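Local coordinates for PBP5 (Haemophilus influenzae, PDB 3A3J), which removes the terminal D-alanine from peptidoglycan precursor peptides as a serine D,D-carboxypeptidase that also belongs to the targets of penicillin, at residues Thr11-Met15 and Ala151-Ala155; Gly210-Val214 and Pro233-Glu239; Ala261-Glu267 and Lys279-Asp285; His286-Ile290 and Ile331-Asn335. All coordinates share one frame; numbering follows the deposited sequence.

Contact 1: residues Thr11-Met15 and Ala151-Ala155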
loop_
_atom_site.group_PDB
_atom_site.type_symbol
_atom_site.label_atom_id
_atom_site.label_comp_id
_atom_site.label_asym_id
_atom_site.label_seq_id
_atom_site.Cartn_x
_atom_site.Cartn_y
_atom_site.Cartn_z
ATOM N N THR A 11 -0.664 15.698 -8.977
ATOM C CA THR A 11 -1.340 14.425 -9.008
ATOM C C THR A 11 -1.503 14.064 -7.557
ATOM O O THR A 11 -0.652 14.460 -6.770
ATOM C CB THR A 11 -0.337 13.371 -9.608
ATOM O OG1 THR A 11 -0.359 13.414 -11.030
ATOM C CG2 THR A 11 -0.554 12.054 -9.116
ATOM N N TYR A 12 -2.548 13.304 -7.198
ATOM C CA TYR A 12 -2.715 12.801 -5.872
ATOM C C TYR A 12 -3.844 11.807 -5.751
ATOM O O TYR A 12 -4.743 11.727 -6.597
ATOM C CB TYR A 12 -2.998 13.960 -4.908
ATOM C CG TYR A 12 -4.315 14.731 -5.111
ATOM C CD1 TYR A 12 -5.526 14.289 -4.556
ATOM C CD2 TYR A 12 -4.316 15.900 -5.801
ATOM C CE1 TYR A 12 -6.722 15.046 -4.720
ATOM C CE2 TYR A 12 -5.419 16.626 -5.944
ATOM C CZ TYR A 12 -6.623 16.226 -5.415
ATOM O OH TYR A 12 -7.703 17.041 -5.657
ATOM N N VAL A 13 -3.849 11.055 -4.682
ATOM C CA VAL A 13 -4.923 10.129 -4.520
ATOM C C VAL A 13 -5.082 10.018 -3.017
ATOM O O VAL A 13 -4.084 10.186 -2.290
ATOM C CB VAL A 13 -4.583 8.730 -5.135
ATOM C CG1 VAL A 13 -3.915 7.865 -4.121
ATOM C CG2 VAL A 13 -5.832 8.028 -5.537
ATOM N N LEU A 14 -6.316 9.776 -2.542
ATOM C CA LEU A 14 -6.525 9.431 -1.154
ATOM C C LEU A 14 -7.357 8.146 -1.188
ATOM O O LEU A 14 -8.299 8.060 -2.006
ATOM C CB LEU A 14 -7.385 10.511 -0.472
ATOM C CG LEU A 14 -7.826 10.199 0.989
ATOM C CD1 LEU A 14 -6.537 10.116 1.872
ATOM C CD2 LEU A 14 -8.770 11.264 1.618
ATOM N N MET A 15 -7.100 7.175 -0.308
ATOM C CA MET A 15 -7.769 5.893 -0.463
ATOM C C MET A 15 -7.885 5.276 0.911
ATOM O O MET A 15 -6.957 5.383 1.692
ATOM C CB MET A 15 -6.965 4.985 -1.447
ATOM C CG MET A 15 -7.193 3.482 -1.266
ATOM S SD MET A 15 -6.012 2.310 -2.103
ATOM C CE MET A 15 -5.287 1.465 -0.748
ATOM N N ALA A 151 0.155 7.972 -8.741
ATOM C CA ALA A 151 -0.359 8.155 -7.405
ATOM C C ALA A 151 -1.106 6.933 -6.974
ATOM O O ALA A 151 -0.926 6.434 -5.862
ATOM C CB ALA A 151 -1.283 9.431 -7.395
ATOM N N ARG A 152 -1.945 6.393 -7.860
ATOM C CA ARG A 152 -2.761 5.207 -7.478
ATOM C C ARG A 152 -1.879 3.971 -7.315
ATOM O O ARG A 152 -2.071 3.160 -6.405
ATOM C CB ARG A 152 -3.844 4.908 -8.578
ATOM C CG ARG A 152 -4.843 3.782 -8.129
ATOM C CD ARG A 152 -5.423 2.998 -9.274
ATOM N NE ARG A 152 -6.048 3.903 -10.234
ATOM C CZ ARG A 152 -7.342 4.223 -10.142
ATOM N NH1 ARG A 152 -7.898 5.040 -11.029
ATOM N NH2 ARG A 152 -8.072 3.696 -9.138
ATOM N N ASP A 153 -0.910 3.793 -8.215
ATOM C CA ASP A 153 0.013 2.603 -8.121
ATOM C C ASP A 153 0.838 2.681 -6.839
ATOM O O ASP A 153 1.018 1.675 -6.062
ATOM C CB ASP A 153 0.911 2.537 -9.360
ATOM C CG ASP A 153 0.155 2.006 -10.600
ATOM O OD1 ASP A 153 -1.073 1.719 -10.448
ATOM O OD2 ASP A 153 0.799 1.875 -11.684
ATOM N N MET A 154 1.251 3.906 -6.530
ATOM C CA MET A 154 2.002 4.064 -5.211
ATOM C C MET A 154 1.081 3.867 -4.015
ATOM O O MET A 154 1.492 3.355 -2.982
ATOM C CB MET A 154 2.760 5.440 -5.183
ATOM C CG MET A 154 4.084 5.396 -6.051
ATOM S SD MET A 154 5.126 4.288 -5.158
ATOM C CE MET A 154 6.322 3.971 -6.400
ATOM N N ALA A 155 -0.195 4.247 -4.132
ATOM C CA ALA A 155 -1.107 3.893 -3.009
ATOM C C ALA A 155 -1.222 2.390 -2.898
ATOM O O ALA A 155 -1.235 1.801 -1.795
ATOM C CB ALA A 155 -2.543 4.576 -3.179
#
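The methyl CB of Ala-151 sits almost squarely over one face of the flat peptide group between Tyr-12 and Val-13, 3.9 Å from Tyr-12 C. Thr-11 CG2 comes to the same methyl from the side, at 3.2 Å from Ala-151 CB, tighter than ordinary van der Waals contact. Val-13 carries the middle: its chi1 of 89° sets CG1 between backbone N and carbonyl carbon, where it reaches the groove of one helical turn, 3.7 Å from both Ala-155 CB and Ala-151 O. That carbonyl is already engaged by Ala-155 N within the helix. Farther along, Met-15 SD passes Ala-155 CB at 4.3 Å. Nothing polar binds across; the axes of helix and strand approach to 7.7 Å, with Ala-151 and Ala-155 turned to the strand. Arg-152 stays at the margin, its NE in a salt bridge with Asp-29. Helix 151-164 thus packs on one face of the five-stranded antiparallel sheet, also touching Val-228 of strand 224-232, while Tyr-12 and Leu-14 on the other face meet helix 235-252.

Contact 2: residues Gly210-Val214 and Pro233-Glu239. With SO4 (sulfate ion), chain B.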
loop_
_atom_site.group_PDB
_atom_site.type_symbol
_atom_site.label_atom_id
_atom_site.label_comp_id
_atom_site.label_asym_id
_atom_site.label_seq_id
_atom_site.Cartn_x
_atom_site.Cartn_y
_atom_site.Cartn_z
ATOM N N GLY A 210 8.569 18.272 -9.030
ATOM C CA GLY A 210 8.430 18.681 -7.644
ATOM C C GLY A 210 8.684 17.582 -6.622
ATOM O O GLY A 210 9.496 16.625 -6.876
ATOM N N TYR A 211 7.976 17.718 -5.484
ATOM C CA TYR A 211 8.104 16.905 -4.283
ATOM C C TYR A 211 6.930 15.920 -4.102
ATOM O O TYR A 211 5.790 16.219 -4.467
ATOM C CB TYR A 211 8.161 17.795 -3.043
ATOM C CG TYR A 211 9.456 18.621 -2.982
ATOM C CD1 TYR A 211 10.592 18.111 -2.374
ATOM C CD2 TYR A 211 9.529 19.874 -3.583
ATOM C CE1 TYR A 211 11.813 18.854 -2.378
ATOM C CE2 TYR A 211 10.755 20.646 -3.578
ATOM C CZ TYR A 211 11.861 20.127 -2.995
ATOM O OH TYR A 211 13.032 20.875 -3.008
ATOM N N ASN A 212 7.188 14.756 -3.513
ATOM C CA ASN A 212 6.113 13.812 -3.423
ATOM C C ASN A 212 6.144 13.121 -2.083
ATOM O O ASN A 212 7.148 13.182 -1.338
ATOM C CB ASN A 212 6.138 12.846 -4.677
ATOM C CG ASN A 212 7.371 11.949 -4.719
ATOM O OD1 ASN A 212 7.971 11.597 -3.688
ATOM N ND2 ASN A 212 7.702 11.506 -5.896
ATOM N N LEU A 213 5.036 12.539 -1.683
ATOM C CA LEU A 213 5.037 11.904 -0.375
ATOM C C LEU A 213 3.930 10.890 -0.365
ATOM O O LEU A 213 2.901 11.137 -0.908
ATOM C CB LEU A 213 4.729 12.965 0.712
ATOM C CG LEU A 213 4.359 12.522 2.139
ATOM C CD1 LEU A 213 5.438 11.722 2.765
ATOM C CD2 LEU A 213 3.883 13.669 3.132
ATOM N N VAL A 214 4.147 9.752 0.270
ATOM C CA VAL A 214 3.134 8.779 0.490
ATOM C C VAL A 214 2.910 8.721 1.987
ATOM O O VAL A 214 3.831 8.461 2.728
ATOM C CB VAL A 214 3.600 7.396 -0.068
ATOM C CG1 VAL A 214 2.557 6.312 0.274
ATOM C CG2 VAL A 214 3.672 7.511 -1.549
ATOM N N PRO A 233 5.033 21.822 -5.264
ATOM C CA PRO A 233 6.166 22.765 -5.436
ATOM C C PRO A 233 7.164 22.824 -4.265
ATOM O O PRO A 233 8.332 23.093 -4.510
ATOM C CB PRO A 233 5.478 24.134 -5.685
ATOM C CG PRO A 233 4.170 23.743 -6.343
ATOM C CD PRO A 233 3.729 22.489 -5.523
ATOM N N THR A 234 6.764 22.537 -3.031
ATOM C CA THR A 234 7.678 22.811 -1.920
ATOM C C THR A 234 7.676 21.629 -0.994
ATOM O O THR A 234 6.686 20.900 -0.904
ATOM C CB THR A 234 7.266 24.118 -1.098
ATOM O OG1 THR A 234 6.088 23.833 -0.335
ATOM C CG2 THR A 234 6.947 25.277 -2.034
ATOM N N TYR A 235 8.780 21.402 -0.321
ATOM C CA TYR A 235 8.853 20.222 0.531
ATOM C C TYR A 235 8.094 20.346 1.849
ATOM O O TYR A 235 7.724 19.336 2.469
ATOM C CB TYR A 235 10.303 19.809 0.817
ATOM C CG TYR A 235 11.051 20.731 1.754
ATOM C CD1 TYR A 235 10.895 20.616 3.124
ATOM C CD2 TYR A 235 11.912 21.709 1.269
ATOM C CE1 TYR A 235 11.592 21.433 3.999
ATOM C CE2 TYR A 235 12.631 22.541 2.154
ATOM C CZ TYR A 235 12.452 22.380 3.516
ATOM O OH TYR A 235 13.141 23.140 4.428
ATOM N N LYS A 236 7.905 21.568 2.319
ATOM C CA LYS A 236 6.904 21.761 3.361
ATOM C C LYS A 236 5.494 21.632 2.831
ATOM O O LYS A 236 4.638 21.090 3.512
ATOM C CB LYS A 236 7.132 23.101 4.081
ATOM C CG LYS A 236 8.370 23.047 4.981
ATOM C CD LYS A 236 8.720 24.482 5.485
ATOM C CE LYS A 236 10.160 24.572 6.018
ATOM N NZ LYS A 236 10.293 25.920 6.642
ATOM N N GLY A 237 5.227 22.153 1.630
ATOM C CA GLY A 237 3.866 22.046 1.038
ATOM C C GLY A 237 3.332 20.613 0.953
ATOM O O GLY A 237 2.094 20.346 1.049
ATOM N N ARG A 238 4.249 19.644 0.813
ATOM C CA ARG A 238 3.799 18.277 0.578
ATOM C C ARG A 238 3.211 17.704 1.863
ATOM O O ARG A 238 2.182 16.997 1.837
ATOM C CB ARG A 238 4.918 17.401 -0.033
ATOM C CG ARG A 238 5.896 16.905 1.015
ATOM C CD ARG A 238 7.040 16.183 0.394
ATOM N NE ARG A 238 8.158 16.087 1.346
ATOM C CZ ARG A 238 9.341 15.618 1.006
ATOM N NH1 ARG A 238 9.529 15.176 -0.236
ATOM N NH2 ARG A 238 10.335 15.585 1.881
ATOM N N GLU A 239 3.816 18.025 3.001
ATOM C CA GLU A 239 3.191 17.585 4.241
ATOM C C GLU A 239 1.855 18.285 4.545
ATOM O O GLU A 239 0.906 17.657 5.083
ATOM C CB GLU A 239 4.157 17.762 5.434
ATOM C CG GLU A 239 5.493 17.030 5.243
ATOM C CD GLU A 239 6.503 17.443 6.307
ATOM O OE1 GLU A 239 6.104 18.112 7.303
ATOM O OE2 GLU A 239 7.664 17.044 6.210
HETATM S S SO4 B . 13.238 13.834 0.324
HETATM O O1 SO4 B . 13.203 12.382 0.544
HETATM O O2 SO4 B . 12.492 14.350 -0.823
HETATM O O3 SO4 B . 12.719 14.316 1.587
HETATM O O4 SO4 B . 14.625 14.300 -0.052
#
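Tyr-211 and Tyr-235 lie side by side and point the same way, but their rings do not stack: it is Tyr-235 CB that rests over one face of the Tyr-211 ring, a CH-pi contact 3.8 Å from the centroid and 22° off the ring normal. Along the edge of that ring comes Pro-233 O, 3.6 Å from Tyr-211 CD2. Arg-238 NH1 is also at the edge, near the ring plane, with the guanidinium standing almost upright to the ring (86°). With CG between backbone N and carbonyl carbon (chi1 80°), the arginine chain runs extended from CG to NE past Leu-213 CB, which is 4.0 Å from Arg-238 CD. NH1 gives a weak bond to Asn-212 O. Thr-234 is the N-cap of helix 235-252, its OG1 accepting from Gly-237 N at 2.7 Å; this helix packs on the five-stranded sheet of the penicillin-recognising, beta-lactamase-like fold. A sulfate, probably from the crystallisation liquor, lies at the guanidinium edge, in its plane: Arg-238 NH2 binds its O3 at 2.7 Å and Arg-238 NH1 its O2 at 3.1 Å, both bonds nearly straight. The sulfate is also bonded to Thr-203 OG1, next to the substrate-binding Lys-202, and may mark where a substrate carboxylate would lie. On the far side of the strand, Asn-212 ND2 binds Pro-34 O, close to Ser-36, the nucleophile that forms the acyl-ester.

Contact 3: residues Ala261-Glu267 and Lys279-Asp285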
loop_
_atom_site.group_PDB
_atom_site.type_symbol
_atom_site.label_atom_id
_atom_site.label_comp_id
_atom_site.label_asym_id
_atom_site.label_seq_id
_atom_site.Cartn_x
_atom_site.Cartn_y
_atom_site.Cartn_z
ATOM N N ALA A 261 -15.138 -12.970 7.326
ATOM C CA ALA A 261 -14.616 -14.230 6.746
ATOM C C ALA A 261 -15.204 -15.436 7.408
ATOM O O ALA A 261 -15.161 -15.548 8.632
ATOM C CB ALA A 261 -13.068 -14.290 6.872
ATOM N N GLY A 262 -15.764 -16.355 6.624
ATOM C CA GLY A 262 -16.186 -17.633 7.192
ATOM C C GLY A 262 -17.547 -17.598 7.839
ATOM O O GLY A 262 -18.110 -18.640 8.118
ATOM N N LYS A 263 -18.099 -16.416 8.098
ATOM C CA LYS A 263 -19.396 -16.317 8.760
ATOM C C LYS A 263 -20.624 -16.627 7.835
ATOM O O LYS A 263 -20.734 -16.124 6.716
ATOM C CB LYS A 263 -19.574 -14.930 9.327
ATOM C CG LYS A 263 -20.673 -14.864 10.333
ATOM C CD LYS A 263 -21.319 -13.494 10.317
ATOM C CE LYS A 263 -22.314 -13.376 11.441
ATOM N NZ LYS A 263 -21.511 -13.309 12.679
ATOM N N GLU A 264 -21.565 -17.404 8.347
ATOM C CA GLU A 264 -22.777 -17.731 7.593
ATOM C C GLU A 264 -23.754 -16.644 7.851
ATOM O O GLU A 264 -24.139 -16.449 8.981
ATOM C CB GLU A 264 -23.326 -19.054 8.065
ATOM C CG GLU A 264 -22.385 -20.149 7.686
ATOM C CD GLU A 264 -22.783 -21.488 8.262
ATOM O OE1 GLU A 264 -23.782 -21.539 9.052
ATOM O OE2 GLU A 264 -22.082 -22.480 7.915
ATOM N N ILE A 265 -24.115 -15.893 6.829
ATOM C CA ILE A 265 -25.042 -14.817 7.041
ATOM C C ILE A 265 -26.478 -15.144 6.576
ATOM O O ILE A 265 -27.390 -14.361 6.776
ATOM C CB ILE A 265 -24.579 -13.548 6.290
ATOM C CG1 ILE A 265 -24.784 -13.694 4.809
ATOM C CG2 ILE A 265 -23.082 -13.233 6.527
ATOM C CD1 ILE A 265 -24.307 -12.489 4.059
ATOM N N SER A 266 -26.691 -16.264 5.921
ATOM C CA SER A 266 -27.986 -16.476 5.306
ATOM C C SER A 266 -28.173 -17.953 5.029
ATOM O O SER A 266 -27.192 -18.701 4.903
ATOM C CB SER A 266 -28.006 -15.735 3.980
ATOM O OG SER A 266 -29.268 -15.809 3.419
ATOM N N GLU A 267 -29.425 -18.371 4.887
ATOM C CA GLU A 267 -29.728 -19.745 4.454
ATOM C C GLU A 267 -30.601 -19.668 3.217
ATOM O O GLU A 267 -31.564 -18.872 3.160
ATOM C CB GLU A 267 -30.424 -20.549 5.545
ATOM C CG GLU A 267 -30.379 -22.067 5.327
ATOM C CD GLU A 267 -31.345 -22.813 6.248
ATOM O OE1 GLU A 267 -31.409 -22.509 7.456
ATOM O OE2 GLU A 267 -32.086 -23.693 5.751
ATOM N N LYS A 279 -26.075 -22.594 3.433
ATOM C CA LYS A 279 -25.661 -21.382 4.107
ATOM C C LYS A 279 -24.882 -20.558 3.123
ATOM O O LYS A 279 -24.106 -21.100 2.333
ATOM C CB LYS A 279 -24.805 -21.755 5.314
ATOM C CG LYS A 279 -25.639 -22.311 6.452
ATOM C CD LYS A 279 -26.595 -21.206 6.967
ATOM C CE LYS A 279 -26.832 -21.259 8.484
ATOM N NZ LYS A 279 -28.198 -21.766 8.769
ATOM N N LEU A 280 -25.118 -19.261 3.135
ATOM C CA LEU A 280 -24.408 -18.326 2.280
ATOM C C LEU A 280 -23.569 -17.393 3.152
ATOM O O LEU A 280 -23.902 -17.174 4.313
ATOM C CB LEU A 280 -25.420 -17.481 1.484
ATOM C CG LEU A 280 -26.432 -18.289 0.606
ATOM C CD1 LEU A 280 -27.361 -17.372 -0.112
ATOM C CD2 LEU A 280 -25.722 -19.307 -0.348
ATOM N N GLY A 281 -22.538 -16.799 2.572
ATOM C CA GLY A 281 -21.697 -15.824 3.267
ATOM C C GLY A 281 -20.534 -15.467 2.378
ATOM O O GLY A 281 -20.690 -15.475 1.137
ATOM N N ALA A 282 -19.375 -15.183 3.012
ATOM C CA ALA A 282 -18.106 -14.798 2.341
ATOM C C ALA A 282 -16.923 -15.420 3.100
ATOM O O ALA A 282 -16.913 -15.514 4.331
ATOM C CB ALA A 282 -17.951 -13.267 2.241
ATOM N N PHE A 283 -15.955 -15.928 2.358
ATOM C CA PHE A 283 -14.783 -16.520 2.992
ATOM C C PHE A 283 -13.695 -15.451 3.298
ATOM O O PHE A 283 -12.654 -15.769 3.886
ATOM C CB PHE A 283 -14.264 -17.739 2.186
ATOM C CG PHE A 283 -15.095 -18.984 2.405
ATOM C CD1 PHE A 283 -15.033 -19.680 3.632
ATOM C CD2 PHE A 283 -16.030 -19.377 1.462
ATOM C CE1 PHE A 283 -15.837 -20.818 3.874
ATOM C CE2 PHE A 283 -16.828 -20.488 1.668
ATOM C CZ PHE A 283 -16.736 -21.222 2.889
ATOM N N MET A 284 -13.950 -14.203 2.905
ATOM C CA MET A 284 -13.083 -13.090 3.337
ATOM C C MET A 284 -13.864 -11.879 3.830
ATOM O O MET A 284 -15.044 -11.662 3.420
ATOM C CB MET A 284 -12.153 -12.674 2.216
ATOM C CG MET A 284 -10.785 -13.438 2.284
ATOM S SD MET A 284 -9.472 -12.790 1.154
ATOM C CE MET A 284 -9.206 -11.097 1.786
ATOM N N ASP A 285 -13.209 -11.110 4.710
ATOM C CA ASP A 285 -13.766 -9.861 5.272
ATOM C C ASP A 285 -14.070 -8.920 4.155
ATOM O O ASP A 285 -13.492 -9.047 3.119
ATOM C CB ASP A 285 -12.724 -9.184 6.149
ATOM C CG ASP A 285 -12.603 -9.816 7.501
ATOM O OD1 ASP A 285 -13.356 -10.758 7.807
ATOM O OD2 ASP A 285 -11.757 -9.334 8.274
HETATM O O HOH W 1 -19.578 -13.834 5.761
#
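Ile-265 and Ser-266 both face Leu-280 in a classic beta bulge of an antiparallel hairpin: Ile-265 N donates to Leu-280 O at 2.8 Å, Ser-266 N adds a weak bond to the same oxygen, and Leu-280 N returns 2.8 Å to Ser-266 O. On one face the CB atoms of Ser-266 and Leu-280 touch; on the other, Lys-279 is paired with Glu-267. Lys-279 is bent at three successive torsions (chi2 -64°), which curls its chain across Glu-264 at about a right angle and brings NZ to Glu-267 OE1 in a 3.5 Å salt bridge. Glu-264 OE1 lies beside the lysine methylenes, still 4.4 Å from Lys-279 NZ and so beyond a salt bridge. The second oxygens are used as well: Glu-267 OE2 binds Ser-277 OG and Glu-264 OE2 makes a weak bond to Asn-340 ND2. Gly-281 CA points a hydrogen at Lys-263 O, a CA-H...O contact. On the Lys-263 side of the bulge a water bridges the two segments, donating to Lys-263 O at 2.7 Å and accepting from Ala-282 N at 3.1 Å. Direct bonds resume at the end: Gly-262 N reaches Ala-282 O in its carbonyl plane at 2.7 Å, and Asp-285 OD1 takes Ala-261 N at 2.9 Å in an almost linear bond (174°). With two carboxylates near, Lys-279 probably keeps its positive charge, but the one long salt bridge on an exposed face suggests that the backbone bonds hold the pairing and the charges only supplement it.

Contact 4: residues His286-Ile290 and Ile331-Asn335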
loop_
_atom_site.group_PDB
_atom_site.type_symbol
_atom_site.label_atom_id
_atom_site.label_comp_id
_atom_site.label_asym_id
_atom_site.label_seq_id
_atom_site.Cartn_x
_atom_site.Cartn_y
_atom_site.Cartn_z
ATOM N N HIS A 286 -14.982 -7.980 4.351
ATOM C CA HIS A 286 -15.252 -6.975 3.341
ATOM C C HIS A 286 -15.567 -5.685 4.075
ATOM O O HIS A 286 -16.070 -5.741 5.210
ATOM C CB HIS A 286 -16.474 -7.330 2.485
ATOM C CG HIS A 286 -16.625 -6.448 1.290
ATOM N ND1 HIS A 286 -16.060 -6.747 0.067
ATOM C CD2 HIS A 286 -17.251 -5.256 1.131
ATOM C CE1 HIS A 286 -16.318 -5.769 -0.794
ATOM N NE2 HIS A 286 -17.035 -4.846 -0.168
ATOM N N PHE A 287 -15.283 -4.542 3.437
ATOM C CA PHE A 287 -15.329 -3.243 4.132
ATOM C C PHE A 287 -15.845 -2.261 3.153
ATOM O O PHE A 287 -15.541 -2.359 1.970
ATOM C CB PHE A 287 -13.949 -2.739 4.607
ATOM C CG PHE A 287 -13.284 -3.624 5.638
ATOM C CD1 PHE A 287 -13.470 -3.396 6.996
ATOM C CD2 PHE A 287 -12.407 -4.629 5.242
ATOM C CE1 PHE A 287 -12.859 -4.175 7.936
ATOM C CE2 PHE A 287 -11.809 -5.419 6.186
ATOM C CZ PHE A 287 -12.023 -5.202 7.526
ATOM N N ILE A 288 -16.630 -1.308 3.616
ATOM C CA ILE A 288 -17.038 -0.294 2.677
ATOM C C ILE A 288 -16.776 1.070 3.277
ATOM O O ILE A 288 -16.624 1.220 4.490
ATOM C CB ILE A 288 -18.523 -0.471 2.191
ATOM C CG1 ILE A 288 -19.510 -0.227 3.334
ATOM C CG2 ILE A 288 -18.702 -1.849 1.554
ATOM C CD1 ILE A 288 -20.935 0.208 2.800
ATOM N N THR A 289 -16.684 2.055 2.420
ATOM C CA THR A 289 -16.477 3.390 2.878
ATOM C C THR A 289 -17.674 4.267 2.474
ATOM O O THR A 289 -18.019 4.351 1.307
ATOM C CB THR A 289 -15.146 3.937 2.273
ATOM O OG1 THR A 289 -14.052 3.105 2.698
ATOM C CG2 THR A 289 -14.914 5.416 2.676
ATOM N N ILE A 290 -18.266 4.952 3.447
ATOM C CA ILE A 290 -19.488 5.763 3.239
ATOM C C ILE A 290 -19.356 7.143 3.886
ATOM O O ILE A 290 -18.476 7.331 4.701
ATOM C CB ILE A 290 -20.670 5.053 3.922
ATOM C CG1 ILE A 290 -20.382 4.933 5.437
ATOM C CG2 ILE A 290 -20.918 3.687 3.249
ATOM C CD1 ILE A 290 -20.578 3.534 6.038
ATOM N N ILE A 331 -24.035 1.681 -3.705
ATOM C CA ILE A 331 -22.787 2.324 -3.455
ATOM C C ILE A 331 -21.604 1.376 -3.494
ATOM O O ILE A 331 -20.494 1.797 -3.816
ATOM C CB ILE A 331 -22.841 3.153 -2.174
ATOM C CG1 ILE A 331 -23.017 2.277 -0.946
ATOM C CG2 ILE A 331 -23.995 4.196 -2.261
ATOM C CD1 ILE A 331 -23.024 3.120 0.271
ATOM N N ALA A 332 -21.860 0.093 -3.246
ATOM C CA ALA A 332 -20.805 -0.901 -3.017
ATOM C C ALA A 332 -21.400 -2.311 -3.021
ATOM O O ALA A 332 -22.484 -2.520 -2.491
ATOM C CB ALA A 332 -20.155 -0.642 -1.663
ATOM N N SER A 333 -20.661 -3.283 -3.549
ATOM C CA SER A 333 -21.129 -4.663 -3.623
ATOM C C SER A 333 -19.998 -5.622 -3.255
ATOM O O SER A 333 -18.895 -5.190 -2.986
ATOM C CB SER A 333 -21.641 -4.961 -5.035
ATOM O OG SER A 333 -20.644 -5.604 -5.801
ATOM N N ALA A 334 -20.262 -6.921 -3.242
ATOM C CA ALA A 334 -19.283 -7.915 -2.845
ATOM C C ALA A 334 -19.871 -9.294 -3.090
ATOM O O ALA A 334 -21.060 -9.500 -2.887
ATOM C CB ALA A 334 -18.988 -7.775 -1.397
ATOM N N ASN A 335 -19.039 -10.247 -3.473
ATOM C CA ASN A 335 -19.509 -11.567 -3.784
ATOM C C ASN A 335 -20.154 -12.268 -2.618
ATOM O O ASN A 335 -19.841 -12.005 -1.488
ATOM C CB ASN A 335 -18.381 -12.428 -4.358
ATOM C CG ASN A 335 -17.922 -11.923 -5.675
ATOM O OD1 ASN A 335 -18.633 -11.166 -6.361
ATOM N ND2 ASN A 335 -16.742 -12.328 -6.063
#
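Ser-333 O comes to 3.4 Å from His-286 NE2, the closest polar approach between the two strands, yet the angle is too poor for a hydrogen bond. Across this contact the imidazole is met chiefly by a methyl: Ala-334 CB lies over one face of the His-286 ring, 3.5 Å from the centroid and 16° off the normal, a CH-pi contact displaced toward the ND1-CE1 side. The ring gets there because CG is anti to the backbone N (chi1 -170°), which carries it across the gap. At an edge of the imidazole, in its plane, sits Ile-288 CG2 from the same strand. This methyl also touches Ala-332 CB at 3.7 Å. Farther along, Ile-331 CD1 meets Ile-290 CG2 at 3.7 Å, the two isoleucines crossing obliquely, and it stays 4.4 Å from Ile-288 CD1. Ile-331 and Ala-332 both point their CB toward strand 286-290 because a classic beta bulge opposite Tyr-324 puts two consecutive side chains on one side. The strand axes run antiparallel (175°) but are 7.9 Å apart, too far for backbone pairing. Strand 286-291 instead pairs with 253-259, and 329-338 belongs to the six-stranded sheet. Ala-334 opposite the His-286 ring and Ala-332 opposite Ile-288 join the two layers, the face-to-face packing of a beta sandwich, here within the C-terminal domain of PBP5.

Overall arrangement
Contacts 1 and 2 both serve the five-stranded sheet of the catalytic domain, from opposite faces, and touch where Met-154 meets Val-214. Contact 1 is buried and without a hydrogen bond across it, mostly methyl packing; contact 2 is partly buried, close to the active site, and adds aromatic and anion-binding chemistry. Contacts 3 and 4 lie in the C-terminal domain, away from the active site, both partly buried, contact 3 with many exposed residues, contact 4 with none among those that touch. Segments 279-285 and 286-290 adjoin: the first is bonded within one sheet, the second packs across to the strand neighbouring 277-281. Backbone bonds, water and surface charge mark contact 3; contact 4, like contact 1, relies on small alanines.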